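5-carboxymethyl-2-hydroxymuconate semialdehyde dehydrogenase (Thermus thermophilus, PDB 2D4E) probably catalyses the NAD-dependent oxidation of 5-carboxymethyl-2-hydroxymuconate semialdehyde to the corresponding acid, as a member of the aldehyde dehydrogenase family. Local coordinates at residues 15-18 with 19-23; 28-32 with 33-37; 100-103 with 104-107; 205-208 with 209-212; 293-296 with 297-301. All blocks are in the same frame, centred on the assembly; numbering follows the deposited sequence.

Interaction 1 (15-18 with 19-23); sequences IEEV and RRRLK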
loop_
_atom_site.group_PDB
_atom_site.type_symbol
_atom_site.label_atom_id
_atom_site.label_comp_id
_atom_site.label_asym_id
_atom_site.label_seq_id
_atom_site.Cartn_x
_atom_site.Cartn_y
_atom_site.Cartn_z
ATOM N N ILE C 15 -13.758 -29.403 -35.448
ATOM C CA ILE C 15 -14.256 -28.198 -36.111
ATOM C C ILE C 15 -15.631 -28.423 -36.733
ATOM O O ILE C 15 -16.544 -27.622 -36.541
ATOM C CB ILE C 15 -13.270 -27.727 -37.210
ATOM C CG1 ILE C 15 -11.999 -27.186 -36.558
ATOM C CG2 ILE C 15 -13.918 -26.665 -38.094
ATOM C CD1 ILE C 15 -10.917 -26.818 -37.545
ATOM N N GLU C 16 -15.780 -29.523 -37.468
ATOM C CA GLU C 16 -17.048 -29.830 -38.117
ATOM C C GLU C 16 -18.131 -30.189 -37.101
ATOM O O GLU C 16 -19.306 -29.905 -37.315
ATOM C CB GLU C 16 -16.851 -30.963 -39.129
ATOM C CG GLU C 16 -15.731 -30.672 -40.120
ATOM C CD GLU C 16 -15.611 -31.711 -41.220
ATOM O OE1 GLU C 16 -15.504 -32.918 -40.899
ATOM O OE2 GLU C 16 -15.616 -31.316 -42.409
ATOM N N GLU C 17 -17.732 -30.801 -35.992
ATOM C CA GLU C 17 -18.681 -31.165 -34.941
ATOM C C GLU C 17 -19.271 -29.907 -34.311
ATOM O O GLU C 17 -20.485 -29.801 -34.132
ATOM C CB GLU C 17 -17.989 -31.996 -33.855
ATOM C CG GLU C 17 -17.772 -33.461 -34.216
ATOM C CD GLU C 17 -16.928 -34.203 -33.186
ATOM O OE1 GLU C 17 -17.101 -33.949 -31.970
ATOM O OE2 GLU C 17 -16.101 -35.049 -33.592
ATOM N N VAL C 18 -18.399 -28.960 -33.973
ATOM C CA VAL C 18 -18.820 -27.701 -33.367
ATOM C C VAL C 18 -19.765 -26.968 -34.309
ATOM O O VAL C 18 -20.837 -26.517 -33.902
ATOM C CB VAL C 18 -17.605 -26.789 -33.066
ATOM C CG1 VAL C 18 -18.071 -25.421 -32.602
ATOM C CG2 VAL C 18 -16.721 -27.434 -32.003
ATOM N N ARG C 19 -19.368 -26.863 -35.571
ATOM C CA ARG C 19 -20.189 -26.180 -36.562
ATOM C C ARG C 19 -21.591 -26.775 -36.598
ATOM O O ARG C 19 -22.588 -26.055 -36.679
ATOM C CB ARG C 19 -19.546 -26.283 -37.951
ATOM C CG ARG C 19 -20.290 -25.506 -39.031
ATOM C CD ARG C 19 -19.690 -25.727 -40.414
ATOM N NE ARG C 19 -18.396 -25.073 -40.605
ATOM C CZ ARG C 19 -18.234 -23.759 -40.744
ATOM N NH1 ARG C 19 -19.283 -22.946 -40.710
ATOM N NH2 ARG C 19 -17.021 -23.260 -40.938
ATOM N N ARG C 20 -21.658 -28.098 -36.525
ATOM C CA ARG C 20 -22.929 -28.804 -36.568
ATOM C C ARG C 20 -23.796 -28.574 -35.329
ATOM O O ARG C 20 -25.010 -28.428 -35.440
ATOM C CB ARG C 20 -22.670 -30.298 -36.785
ATOM C CG ARG C 20 -23.916 -31.153 -36.873
ATOM C CD ARG C 20 -23.634 -32.467 -37.602
ATOM N NE ARG C 20 -22.390 -33.106 -37.169
ATOM C CZ ARG C 20 -21.309 -33.239 -37.935
ATOM N NH1 ARG C 20 -21.313 -32.776 -39.182
ATOM N NH2 ARG C 20 -20.222 -33.841 -37.461
ATOM N N ARG C 21 -23.184 -28.531 -34.147
ATOM C CA ARG C 21 -23.964 -28.307 -32.934
ATOM C C ARG C 21 -24.541 -26.890 -32.889
ATOM O O ARG C 21 -25.610 -26.666 -32.319
ATOM C CB ARG C 21 -23.117 -28.578 -31.683
ATOM C CG ARG C 21 -22.847 -30.064 -31.426
ATOM C CD ARG C 21 -22.439 -30.326 -29.974
ATOM N NE ARG C 21 -21.086 -29.867 -29.670
ATOM C CZ ARG C 21 -19.981 -30.540 -29.976
ATOM N NH1 ARG C 21 -20.066 -31.713 -30.595
ATOM N NH2 ARG C 21 -18.791 -30.039 -29.668
ATOM N N LEU C 22 -23.840 -25.935 -33.497
ATOM C CA LEU C 22 -24.307 -24.553 -33.520
ATOM C C LEU C 22 -25.577 -24.418 -34.347
ATOM O O LEU C 22 -26.469 -23.638 -34.013
ATOM C CB LEU C 22 -23.239 -23.625 -34.101
ATOM C CG LEU C 22 -21.995 -23.341 -33.265
ATOM C CD1 LEU C 22 -21.159 -22.292 -33.972
ATOM C CD2 LEU C 22 -22.395 -22.858 -31.877
ATOM N N LYS C 23 -25.654 -25.173 -35.434
ATOM C CA LYS C 23 -26.821 -25.114 -36.300
ATOM C C LYS C 23 -27.982 -25.900 -35.707
ATOM O O LYS C 23 -29.146 -25.592 -35.948
ATOM C CB LYS C 23 -26.459 -25.656 -37.685
ATOM C CG LYS C 23 -27.590 -25.605 -38.695
ATOM C CD LYS C 23 -27.065 -25.782 -40.114
ATOM C CE LYS C 23 -26.314 -24.540 -40.584
ATOM N NZ LYS C 23 -27.211 -23.344 -40.639
#
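R19, R20, R21 and L22 each give their backbone N-H to the carbonyl four residues back, on I15, E16, E17 and V18, the i to i+4 pattern of the alpha-helix 12-24.

The charged contact is looser. E17 and R21 run side by side and point the same way, and E17 OE1 stands 4.0 Å from R21 NH1, at the edge of the guanidinium and in its plane: a long salt bridge. A bend at chi3 (-73°) turns the R21 guanidinium back along the helix, so that NH1 also comes within 3.9 Å of E17 CB. R21 has E17 O over one guanidinium face, and R20 has E16 O over one of its own, in both cases toward the rim, whereas R19 sends NH1 out to a salt bridge with D48.

Apolar contact within the helix is thin, V18 CG1 being 4.5 Å from L22 CG. Both side chains, with I15, press instead on helix 103-114, at V108 and M109.

This chemistry implies an amphipathic helix: its isoleucine, valine and leucine are buried against a neighbouring helix, while E16, R20 and R21 face solvent, where the long ion pair probably adds little stability.

Interaction 2 (28-32 with 33-37); sequences LHFIA and GEFVP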
loop_
_atom_site.group_PDB
_atom_site.type_symbol
_atom_site.label_atom_id
_atom_site.label_comp_id
_atom_site.label_asym_id
_atom_site.label_seq_id
_atom_site.Cartn_x
_atom_site.Cartn_y
_atom_site.Cartn_z
ATOM N N LEU C 28 -29.403 -20.580 -25.773
ATOM C CA LEU C 28 -30.390 -20.111 -24.802
ATOM C C LEU C 28 -29.840 -19.267 -23.659
ATOM O O LEU C 28 -28.629 -19.185 -23.443
ATOM C CB LEU C 28 -31.139 -21.307 -24.209
ATOM C CG LEU C 28 -31.843 -22.244 -25.199
ATOM C CD1 LEU C 28 -32.414 -23.444 -24.459
ATOM C CD2 LEU C 28 -32.939 -21.485 -25.920
ATOM N N HIS C 29 -30.751 -18.633 -22.929
ATOM C CA HIS C 29 -30.381 -17.829 -21.776
ATOM C C HIS C 29 -30.100 -18.816 -20.656
ATOM O O HIS C 29 -30.474 -19.984 -20.739
ATOM C CB HIS C 29 -31.545 -16.945 -21.305
ATOM C CG HIS C 29 -32.218 -16.172 -22.393
ATOM N ND1 HIS C 29 -31.567 -15.219 -23.147
ATOM C CD2 HIS C 29 -33.501 -16.188 -22.832
ATOM C CE1 HIS C 29 -32.420 -14.680 -24.002
ATOM N NE2 HIS C 29 -33.599 -15.251 -23.831
ATOM N N PHE C 30 -29.424 -18.346 -19.617
ATOM C CA PHE C 30 -29.176 -19.172 -18.451
ATOM C C PHE C 30 -29.681 -18.308 -17.303
ATOM O O PHE C 30 -29.064 -17.302 -16.947
ATOM C CB PHE C 30 -27.695 -19.482 -18.252
ATOM C CG PHE C 30 -27.454 -20.524 -17.202
ATOM C CD1 PHE C 30 -27.671 -21.871 -17.484
ATOM C CD2 PHE C 30 -27.086 -20.159 -15.907
ATOM C CE1 PHE C 30 -27.527 -22.842 -16.494
ATOM C CE2 PHE C 30 -26.940 -21.124 -14.906
ATOM C CZ PHE C 30 -27.162 -22.468 -15.202
ATOM N N ILE C 31 -30.817 -18.700 -16.742
ATOM C CA ILE C 31 -31.437 -17.944 -15.667
ATOM C C ILE C 31 -31.785 -18.828 -14.481
ATOM O O ILE C 31 -32.303 -19.933 -14.646
ATOM C CB ILE C 31 -32.708 -17.247 -16.193
ATOM C CG1 ILE C 31 -32.329 -16.327 -17.359
ATOM C CG2 ILE C 31 -33.391 -16.476 -15.075
ATOM C CD1 ILE C 31 -33.500 -15.727 -18.090
ATOM N N ALA C 32 -31.486 -18.338 -13.283
ATOM C CA ALA C 32 -31.770 -19.076 -12.063
ATOM C C ALA C 32 -31.343 -20.546 -12.161
ATOM O O ALA C 32 -32.097 -21.447 -11.790
ATOM C CB ALA C 32 -33.260 -18.978 -11.735
ATOM N N GLY C 33 -30.144 -20.783 -12.684
ATOM C CA GLY C 33 -29.628 -22.140 -12.782
ATOM C C GLY C 33 -30.103 -23.068 -13.892
ATOM O O GLY C 33 -29.849 -24.267 -13.825
ATOM N N GLU C 34 -30.767 -22.535 -14.914
ATOM C CA GLU C 34 -31.258 -23.365 -16.013
ATOM C C GLU C 34 -31.202 -22.653 -17.358
ATOM O O GLU C 34 -31.315 -21.425 -17.424
ATOM C CB GLU C 34 -32.718 -23.774 -15.773
ATOM C CG GLU C 34 -32.966 -24.681 -14.582
ATOM C CD GLU C 34 -34.431 -25.083 -14.466
ATOM O OE1 GLU C 34 -34.778 -25.810 -13.506
ATOM O OE2 GLU C 34 -35.235 -24.672 -15.339
ATOM N N PHE C 35 -31.034 -23.425 -18.431
ATOM C CA PHE C 35 -31.035 -22.844 -19.767
ATOM C C PHE C 35 -32.493 -22.726 -20.191
ATOM O O PHE C 35 -33.248 -23.691 -20.112
ATOM C CB PHE C 35 -30.275 -23.721 -20.762
ATOM C CG PHE C 35 -28.786 -23.615 -20.634
ATOM C CD1 PHE C 35 -28.066 -24.557 -19.905
ATOM C CD2 PHE C 35 -28.105 -22.544 -21.209
ATOM C CE1 PHE C 35 -26.682 -24.428 -19.748
ATOM C CE2 PHE C 35 -26.728 -22.407 -21.059
ATOM C CZ PHE C 35 -26.014 -23.347 -20.328
ATOM N N VAL C 36 -32.891 -21.536 -20.623
ATOM C CA VAL C 36 -34.265 -21.315 -21.041
ATOM C C VAL C 36 -34.350 -20.361 -22.222
ATOM O O VAL C 36 -33.468 -19.526 -22.425
ATOM C CB VAL C 36 -35.113 -20.710 -19.898
ATOM C CG1 VAL C 36 -35.076 -21.618 -18.673
ATOM C CG2 VAL C 36 -34.601 -19.313 -19.561
ATOM N N PRO C 37 -35.421 -20.480 -23.022
ATOM C CA PRO C 37 -35.628 -19.618 -24.185
ATOM C C PRO C 37 -36.344 -18.373 -23.694
ATOM O O PRO C 37 -36.656 -18.262 -22.509
ATOM C CB PRO C 37 -36.533 -20.460 -25.066
ATOM C CG PRO C 37 -37.443 -21.080 -24.044
ATOM C CD PRO C 37 -36.461 -21.527 -22.962
#
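F30 has CG anti to the backbone N (chi1 -170°) and F35 has CG anti to the carbonyl carbon (chi1 -77°), and these settings bring the two rings together on one face of a two-stranded beta hairpin, strands 29-31 and 34-36 joined by a type I' turn from I31 to E34. The rings form a T-shaped pair: the edge of F30 meets the face of F35, with centroids 4.7 Å apart, planes at 67°, and F30 CD1 over the centre of the F35 ring. The far end of the F30 ring reaches under the turn, where CZ is 3.3 Å from G33 C and the backbone N of E34 lies over one ring face, toward the rim.

F30 and F35 are a non-hydrogen-bonded pair, flanked by hydrogen-bonded pairs H29-V36 and I31-E34, each with two reciprocal bonds. H29 N meets V36 O at 2.9 Å; E34 N meets I31 O at 3.0 Å. G33 suits its place in the turn, since a CB there would lie 2.6 Å from A32 O.

A209 of helix 203-214 packs on both aromatic rings. On the other face, the H29 ring is held by S38 OG and Q226 N, and I31 CD1 touches V36 CG2 at 4.0 Å. At the open end of the hairpin, L28 CD2 rests 3.8 Å from P37 CB.

Interaction 3 (100-103 with 104-107); sequences EKHA and DELA
At the junction where helix 85-101 gives way to helix 103-114, H102 is joined to E105 by a histidine-carboxylate hydrogen bond. H102 ND1 donates to E105 OE2 over 3.2 Å, with 154° at the hydrogen, and makes a weaker bond to OE1 at 3.3 Å. The ring and carboxylate planes stand 90° apart; the carboxylate is met at the ring edge, and OE2 is approached on its syn side, but by a donor tilted out of the carboxylate plane. E105 can reach back because its CG is beside the backbone N (chi1 -58°) and the chain is extended beyond it.

Each end of the pair has a further partner on helix 203-214: H102 NE2 is hydrogen-bonded to E214 OE2, and E105 OE1 forms a salt bridge with K207 NZ. With carboxylates at both ring nitrogens, H102 is probably positively charged.

H102 also occupies the N-cap position of helix 103-114. Its carbonyl O receives L106 N at 3.0 Å, and A103 O receives A107 N at 2.9 Å, so regular helical bonding starts at the cap. Two waters serve the N-H groups at the start of the helix. One accepts from D104 N at 2.7 Å and donates to K101 O; the other accepts from E105 N at 3.2 Å and donates to E105 OE2 at 3.0 Å. A103 and L106 pack against V125 of helix 118-136, and L106 also reaches I211.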
loop_
_atom_site.group_PDB
_atom_site.type_symbol
_atom_site.label_atom_id
_atom_site.label_comp_id
_atom_site.label_asym_id
_atom_site.label_seq_id
_atom_site.Cartn_x
_atom_site.Cartn_y
_atom_site.Cartn_z
ATOM N N GLU C 100 -10.218 -24.843 -19.882
ATOM C CA GLU C 100 -9.097 -25.518 -20.519
ATOM C C GLU C 100 -9.527 -26.851 -21.137
ATOM O O GLU C 100 -9.067 -27.217 -22.224
ATOM C CB GLU C 100 -7.972 -25.742 -19.502
ATOM C CG GLU C 100 -7.289 -24.444 -19.070
ATOM C CD GLU C 100 -6.352 -24.609 -17.875
ATOM O OE1 GLU C 100 -5.779 -23.590 -17.434
ATOM O OE2 GLU C 100 -6.189 -25.743 -17.376
ATOM N N LYS C 101 -10.424 -27.563 -20.455
ATOM C CA LYS C 101 -10.894 -28.855 -20.940
ATOM C C LYS C 101 -11.752 -28.715 -22.192
ATOM O O LYS C 101 -11.772 -29.605 -23.043
ATOM C CB LYS C 101 -11.701 -29.582 -19.857
ATOM C CG LYS C 101 -11.786 -31.085 -20.095
ATOM C CD LYS C 101 -12.763 -31.785 -19.158
ATOM C CE LYS C 101 -14.204 -31.548 -19.587
ATOM N NZ LYS C 101 -15.168 -32.391 -18.823
ATOM N N HIS C 102 -12.468 -27.600 -22.296
ATOM C CA HIS C 102 -13.323 -27.350 -23.451
ATOM C C HIS C 102 -12.681 -26.325 -24.387
ATOM O O HIS C 102 -13.356 -25.761 -25.242
ATOM C CB HIS C 102 -14.685 -26.828 -22.987
ATOM C CG HIS C 102 -15.447 -27.795 -22.134
ATOM N ND1 HIS C 102 -16.164 -28.848 -22.661
ATOM C CD2 HIS C 102 -15.593 -27.875 -20.791
ATOM C CE1 HIS C 102 -16.718 -29.535 -21.679
ATOM N NE2 HIS C 102 -16.388 -28.967 -20.534
ATOM N N ALA C 103 -11.379 -26.102 -24.230
ATOM C CA ALA C 103 -10.653 -25.115 -25.032
ATOM C C ALA C 103 -10.865 -25.210 -26.543
ATOM O O ALA C 103 -11.139 -24.203 -27.193
ATOM C CB ALA C 103 -9.163 -25.182 -24.718
ATOM N N ASP C 104 -10.735 -26.409 -27.098
ATOM C CA ASP C 104 -10.909 -26.597 -28.536
ATOM C C ASP C 104 -12.292 -26.150 -29.011
ATOM O O ASP C 104 -12.410 -25.438 -30.012
ATOM C CB ASP C 104 -10.681 -28.065 -28.923
ATOM C CG ASP C 104 -9.243 -28.522 -28.693
ATOM O OD1 ASP C 104 -8.362 -27.673 -28.430
ATOM O OD2 ASP C 104 -8.991 -29.742 -28.789
ATOM N N GLU C 105 -13.332 -26.571 -28.295
ATOM C CA GLU C 105 -14.703 -26.210 -28.646
ATOM C C GLU C 105 -14.894 -24.690 -28.608
ATOM O O GLU C 105 -15.463 -24.106 -29.535
ATOM C CB GLU C 105 -15.689 -26.860 -27.672
ATOM C CG GLU C 105 -15.627 -28.377 -27.605
ATOM C CD GLU C 105 -16.136 -28.914 -26.268
ATOM O OE1 GLU C 105 -17.220 -28.486 -25.816
ATOM O OE2 GLU C 105 -15.452 -29.766 -25.667
ATOM N N LEU C 106 -14.430 -24.062 -27.524
ATOM C CA LEU C 106 -14.547 -22.612 -27.347
ATOM C C LEU C 106 -13.840 -21.843 -28.468
ATOM O O LEU C 106 -14.378 -20.875 -29.014
ATOM C CB LEU C 106 -13.975 -22.198 -25.977
ATOM C CG LEU C 106 -14.835 -22.553 -24.744
ATOM C CD1 LEU C 106 -14.016 -22.456 -23.465
ATOM C CD2 LEU C 106 -16.040 -21.615 -24.683
ATOM N N ALA C 107 -12.638 -22.281 -28.813
ATOM C CA ALA C 107 -11.874 -21.630 -29.866
ATOM C C ALA C 107 -12.613 -21.715 -31.193
ATOM O O ALA C 107 -12.801 -20.711 -31.875
ATOM C CB ALA C 107 -10.505 -22.276 -29.989
HETATM O O HOH W 1 -10.291 -28.708 -25.807
HETATM O O HOH W 2 -12.611 -29.001 -26.301
#

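Interaction 4 (205-208 with 209-212); sequences ATKL and AEIL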
loop_
_atom_site.group_PDB
_atom_site.type_symbol
_atom_site.label_atom_id
_atom_site.label_comp_id
_atom_site.label_asym_id
_atom_site.label_seq_id
_atom_site.Cartn_x
_atom_site.Cartn_y
_atom_site.Cartn_z
ATOM N N ALA C 205 -20.901 -17.269 -25.314
ATOM C CA ALA C 205 -21.442 -16.964 -23.992
ATOM C C ALA C 205 -22.333 -18.096 -23.473
ATOM O O ALA C 205 -22.257 -18.468 -22.304
ATOM C CB ALA C 205 -22.221 -15.646 -24.035
ATOM N N THR C 206 -23.184 -18.641 -24.333
ATOM C CA THR C 206 -24.046 -19.741 -23.916
ATOM C C THR C 206 -23.168 -20.934 -23.544
ATOM O O THR C 206 -23.469 -21.670 -22.603
ATOM C CB THR C 206 -25.029 -20.138 -25.038
ATOM O OG1 THR C 206 -26.135 -19.223 -25.046
ATOM C CG2 THR C 206 -25.538 -21.561 -24.832
ATOM N N LYS C 207 -22.071 -21.110 -24.277
ATOM C CA LYS C 207 -21.138 -22.199 -24.006
ATOM C C LYS C 207 -20.478 -21.985 -22.638
ATOM O O LYS C 207 -20.312 -22.926 -21.852
ATOM C CB LYS C 207 -20.068 -22.259 -25.101
ATOM C CG LYS C 207 -19.059 -23.386 -24.923
ATOM C CD LYS C 207 -19.721 -24.763 -24.971
ATOM C CE LYS C 207 -18.678 -25.863 -24.855
ATOM N NZ LYS C 207 -19.257 -27.219 -25.053
ATOM N N LEU C 208 -20.107 -20.738 -22.366
ATOM C CA LEU C 208 -19.482 -20.377 -21.107
ATOM C C LEU C 208 -20.440 -20.701 -19.966
ATOM O O LEU C 208 -20.027 -21.218 -18.926
ATOM C CB LEU C 208 -19.134 -18.883 -21.097
ATOM C CG LEU C 208 -18.548 -18.324 -19.795
ATOM C CD1 LEU C 208 -17.269 -19.080 -19.439
ATOM C CD2 LEU C 208 -18.273 -16.819 -19.958
ATOM N N ALA C 209 -21.719 -20.396 -20.155
ATOM C CA ALA C 209 -22.708 -20.695 -19.125
ATOM C C ALA C 209 -22.734 -22.205 -18.874
ATOM O O ALA C 209 -22.853 -22.647 -17.732
ATOM C CB ALA C 209 -24.084 -20.215 -19.549
ATOM N N GLU C 210 -22.613 -22.994 -19.939
ATOM C CA GLU C 210 -22.620 -24.448 -19.789
ATOM C C GLU C 210 -21.481 -24.853 -18.869
ATOM O O GLU C 210 -21.659 -25.659 -17.956
ATOM C CB GLU C 210 -22.451 -25.142 -21.144
ATOM C CG GLU C 210 -23.604 -24.914 -22.107
ATOM C CD GLU C 210 -23.483 -25.745 -23.372
ATOM O OE1 GLU C 210 -24.297 -25.541 -24.297
ATOM O OE2 GLU C 210 -22.581 -26.606 -23.440
ATOM N N ILE C 211 -20.314 -24.271 -19.113
ATOM C CA ILE C 211 -19.133 -24.558 -18.321
ATOM C C ILE C 211 -19.305 -24.135 -16.866
ATOM O O ILE C 211 -18.958 -24.887 -15.960
ATOM C CB ILE C 211 -17.894 -23.876 -18.934
ATOM C CG1 ILE C 211 -17.573 -24.540 -20.279
ATOM C CG2 ILE C 211 -16.710 -23.967 -17.978
ATOM C CD1 ILE C 211 -16.479 -23.861 -21.067
ATOM N N LEU C 212 -19.829 -22.937 -16.626
ATOM C CA LEU C 212 -20.023 -22.505 -15.249
ATOM C C LEU C 212 -21.008 -23.431 -14.546
ATOM O O LEU C 212 -20.924 -23.624 -13.334
ATOM C CB LEU C 212 -20.513 -21.057 -15.185
ATOM C CG LEU C 212 -19.372 -20.044 -15.015
ATOM C CD1 LEU C 212 -18.379 -20.172 -16.173
ATOM C CD2 LEU C 212 -19.931 -18.636 -14.936
#
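L208 and L212, one turn apart on helix 203-214, make the tight part of this contact. With CG anti to the backbone N (chi1 176°), L208 brings CD1 to within 3.6 Å of L212 CD1 as the side chains cross, and L212 CD1 also comes within 3.4 Å of L208 O. Beneath them the backbone bond from L212 N to L208 O measures 2.9 Å.

The partly exposed side is looser. K207 NZ is 3.7 Å from E210 OE2, a long salt bridge, and K207 CD is equally far from that oxygen; the stronger partner of NZ is E105 OE1 on helix 103-114. An alanine at E210 would leave K207 without this second carboxylate and would probably uncover part of the F35 ring, on which the glutamate packs.

T206 OG1 is hydrogen-bonded to L28 O and Q226 NE2. The helix is the middle element of a beta-alpha-beta unit: A209 and L212 lie on F222 and A205 on L224 of strand 222-224, while K207 presses on M109 of helix 103-114.

Interaction 5 (293-296 with 297-301); sequences VVFQ and IFSFN
S299 lies over the face of the F295 ring: OG stands over its centre, 3.7 Å above the plane, and CB is 3.8 Å from the centroid, 22° off the normal, a CH-pi contact. F295 has CG anti to the backbone N (chi1 164°), which swings the ring alongside the following turn. The F295 carbonyl O takes two bonds, from S299 N at 3.0 Å and from S299 OG at 2.8 Å, reaching it from opposite faces of its plane; S299 OG is also bonded to R304 NH2.

These residues close helix 286-298, the crossover of a beta-alpha-beta unit between strands 277-280 and 310-314. S299 is the first to leave helical backbone angles.

V294 and F298 cross obliquely, with V294 CG1 at the edge of the F298 ring, 3.9 Å from CD1. Replacing F295 with an alanine would take away the ring that S299 packs on and would probably leave a gap beside H466, its edge-to-face partner. F513 of the second subunit packs on V294, F298 and S299.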
loop_
_atom_site.group_PDB
_atom_site.type_symbol
_atom_site.label_atom_id
_atom_site.label_comp_id
_atom_site.label_asym_id
_atom_site.label_seq_id
_atom_site.Cartn_x
_atom_site.Cartn_y
_atom_site.Cartn_z
ATOM N N VAL C 293 4.350 -1.799 -35.150
ATOM C CA VAL C 293 3.231 -1.025 -35.685
ATOM C C VAL C 293 2.422 -1.815 -36.707
ATOM O O VAL C 293 1.202 -1.678 -36.775
ATOM C CB VAL C 293 3.693 0.328 -36.307
ATOM C CG1 VAL C 293 4.526 1.110 -35.286
ATOM C CG2 VAL C 293 4.492 0.091 -37.580
ATOM N N VAL C 294 3.079 -2.657 -37.498
ATOM C CA VAL C 294 2.321 -3.439 -38.466
ATOM C C VAL C 294 1.397 -4.397 -37.715
ATOM O O VAL C 294 0.209 -4.522 -38.032
ATOM C CB VAL C 294 3.244 -4.248 -39.400
ATOM C CG1 VAL C 294 2.411 -5.195 -40.260
ATOM C CG2 VAL C 294 4.041 -3.295 -40.283
ATOM N N PHE C 295 1.941 -5.064 -36.706
ATOM C CA PHE C 295 1.153 -6.002 -35.916
ATOM C C PHE C 295 0.061 -5.320 -35.104
ATOM O O PHE C 295 -1.071 -5.785 -35.069
ATOM C CB PHE C 295 2.060 -6.792 -34.965
ATOM C CG PHE C 295 1.312 -7.497 -33.853
ATOM C CD1 PHE C 295 0.988 -6.824 -32.677
ATOM C CD2 PHE C 295 0.913 -8.820 -33.995
ATOM C CE1 PHE C 295 0.276 -7.462 -31.664
ATOM C CE2 PHE C 295 0.200 -9.467 -32.987
ATOM C CZ PHE C 295 -0.118 -8.787 -31.821
ATOM N N GLN C 296 0.408 -4.213 -34.452
ATOM C CA GLN C 296 -0.534 -3.503 -33.591
ATOM C C GLN C 296 -1.781 -2.931 -34.277
ATOM O O GLN C 296 -2.770 -2.623 -33.611
ATOM C CB GLN C 296 0.197 -2.402 -32.814
ATOM C CG GLN C 296 -0.475 -2.038 -31.496
ATOM C CD GLN C 296 -0.697 -3.256 -30.609
ATOM O OE1 GLN C 296 0.250 -3.935 -30.222
ATOM N NE2 GLN C 296 -1.956 -3.541 -30.295
ATOM N N ILE C 297 -1.750 -2.776 -35.596
ATOM C CA ILE C 297 -2.931 -2.264 -36.277
ATOM C C ILE C 297 -3.634 -3.352 -37.090
ATOM O O ILE C 297 -4.859 -3.407 -37.119
ATOM C CB ILE C 297 -2.605 -1.057 -37.219
ATOM C CG1 ILE C 297 -3.878 -0.604 -37.945
ATOM C CG2 ILE C 297 -1.585 -1.455 -38.270
ATOM C CD1 ILE C 297 -5.058 -0.297 -37.027
ATOM N N PHE C 298 -2.866 -4.234 -37.721
ATOM C CA PHE C 298 -3.466 -5.271 -38.550
ATOM C C PHE C 298 -3.823 -6.600 -37.886
ATOM O O PHE C 298 -4.641 -7.346 -38.418
ATOM C CB PHE C 298 -2.592 -5.502 -39.790
ATOM C CG PHE C 298 -2.447 -4.272 -40.652
ATOM C CD1 PHE C 298 -1.187 -3.794 -41.005
ATOM C CD2 PHE C 298 -3.573 -3.566 -41.069
ATOM C CE1 PHE C 298 -1.050 -2.620 -41.758
ATOM C CE2 PHE C 298 -3.453 -2.397 -41.818
ATOM C CZ PHE C 298 -2.190 -1.920 -42.165
ATOM N N SER C 299 -3.232 -6.907 -36.737
ATOM C CA SER C 299 -3.570 -8.157 -36.061
ATOM C C SER C 299 -5.030 -8.077 -35.601
ATOM O O SER C 299 -5.603 -6.985 -35.521
ATOM C CB SER C 299 -2.666 -8.385 -34.849
ATOM O OG SER C 299 -2.931 -7.425 -33.846
ATOM N N PHE C 300 -5.622 -9.232 -35.304
ATOM C CA PHE C 300 -7.011 -9.304 -34.854
ATOM C C PHE C 300 -7.957 -8.623 -35.858
ATOM O O PHE C 300 -8.963 -8.006 -35.481
ATOM C CB PHE C 300 -7.143 -8.669 -33.461
ATOM C CG PHE C 300 -8.111 -9.392 -32.552
ATOM C CD1 PHE C 300 -9.420 -8.943 -32.399
ATOM C CD2 PHE C 300 -7.715 -10.544 -31.870
ATOM C CE1 PHE C 300 -10.323 -9.630 -31.582
ATOM C CE2 PHE C 300 -8.615 -11.240 -31.048
ATOM C CZ PHE C 300 -9.922 -10.782 -30.907
ATOM N N ASN C 301 -7.615 -8.758 -37.140
ATOM C CA ASN C 301 -8.383 -8.182 -38.245
ATOM C C ASN C 301 -8.664 -6.702 -38.050
ATOM O O ASN C 301 -9.669 -6.197 -38.540
ATOM C CB ASN C 301 -9.725 -8.911 -38.436
ATOM C CG ASN C 301 -9.565 -10.408 -38.630
ATOM O OD1 ASN C 301 -8.478 -10.891 -38.948
ATOM N ND2 ASN C 301 -10.654 -11.150 -38.448
HETATM O O HOH W 3 -5.329 -4.480 -33.921
#

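Overall arrangement
Interactions 1 to 4 form a connected cluster, while interaction 5 stands apart, with its nearest atoms about 10 Å from interaction 3 and about 22 Å from interaction 2. Helix 203-214 is the hub: interaction 4 touches the hairpin of interaction 2 through F35 and the L28-T206 bond, and interaction 3 through the E105-K207 salt bridge. Interaction 1 meets interaction 3 by packing of V18 and R21 on E105. Interactions 4 and 5 are buried, and both lie on helices of beta-alpha-beta units; 1, 2 and 3 are partly exposed. Loose ion pairs mark 1 and 4, aromatic contacts 2 and 5, and a histidine-carboxylate bond at a helix start 3. Of the five, interaction 5 alone is reached by another subunit.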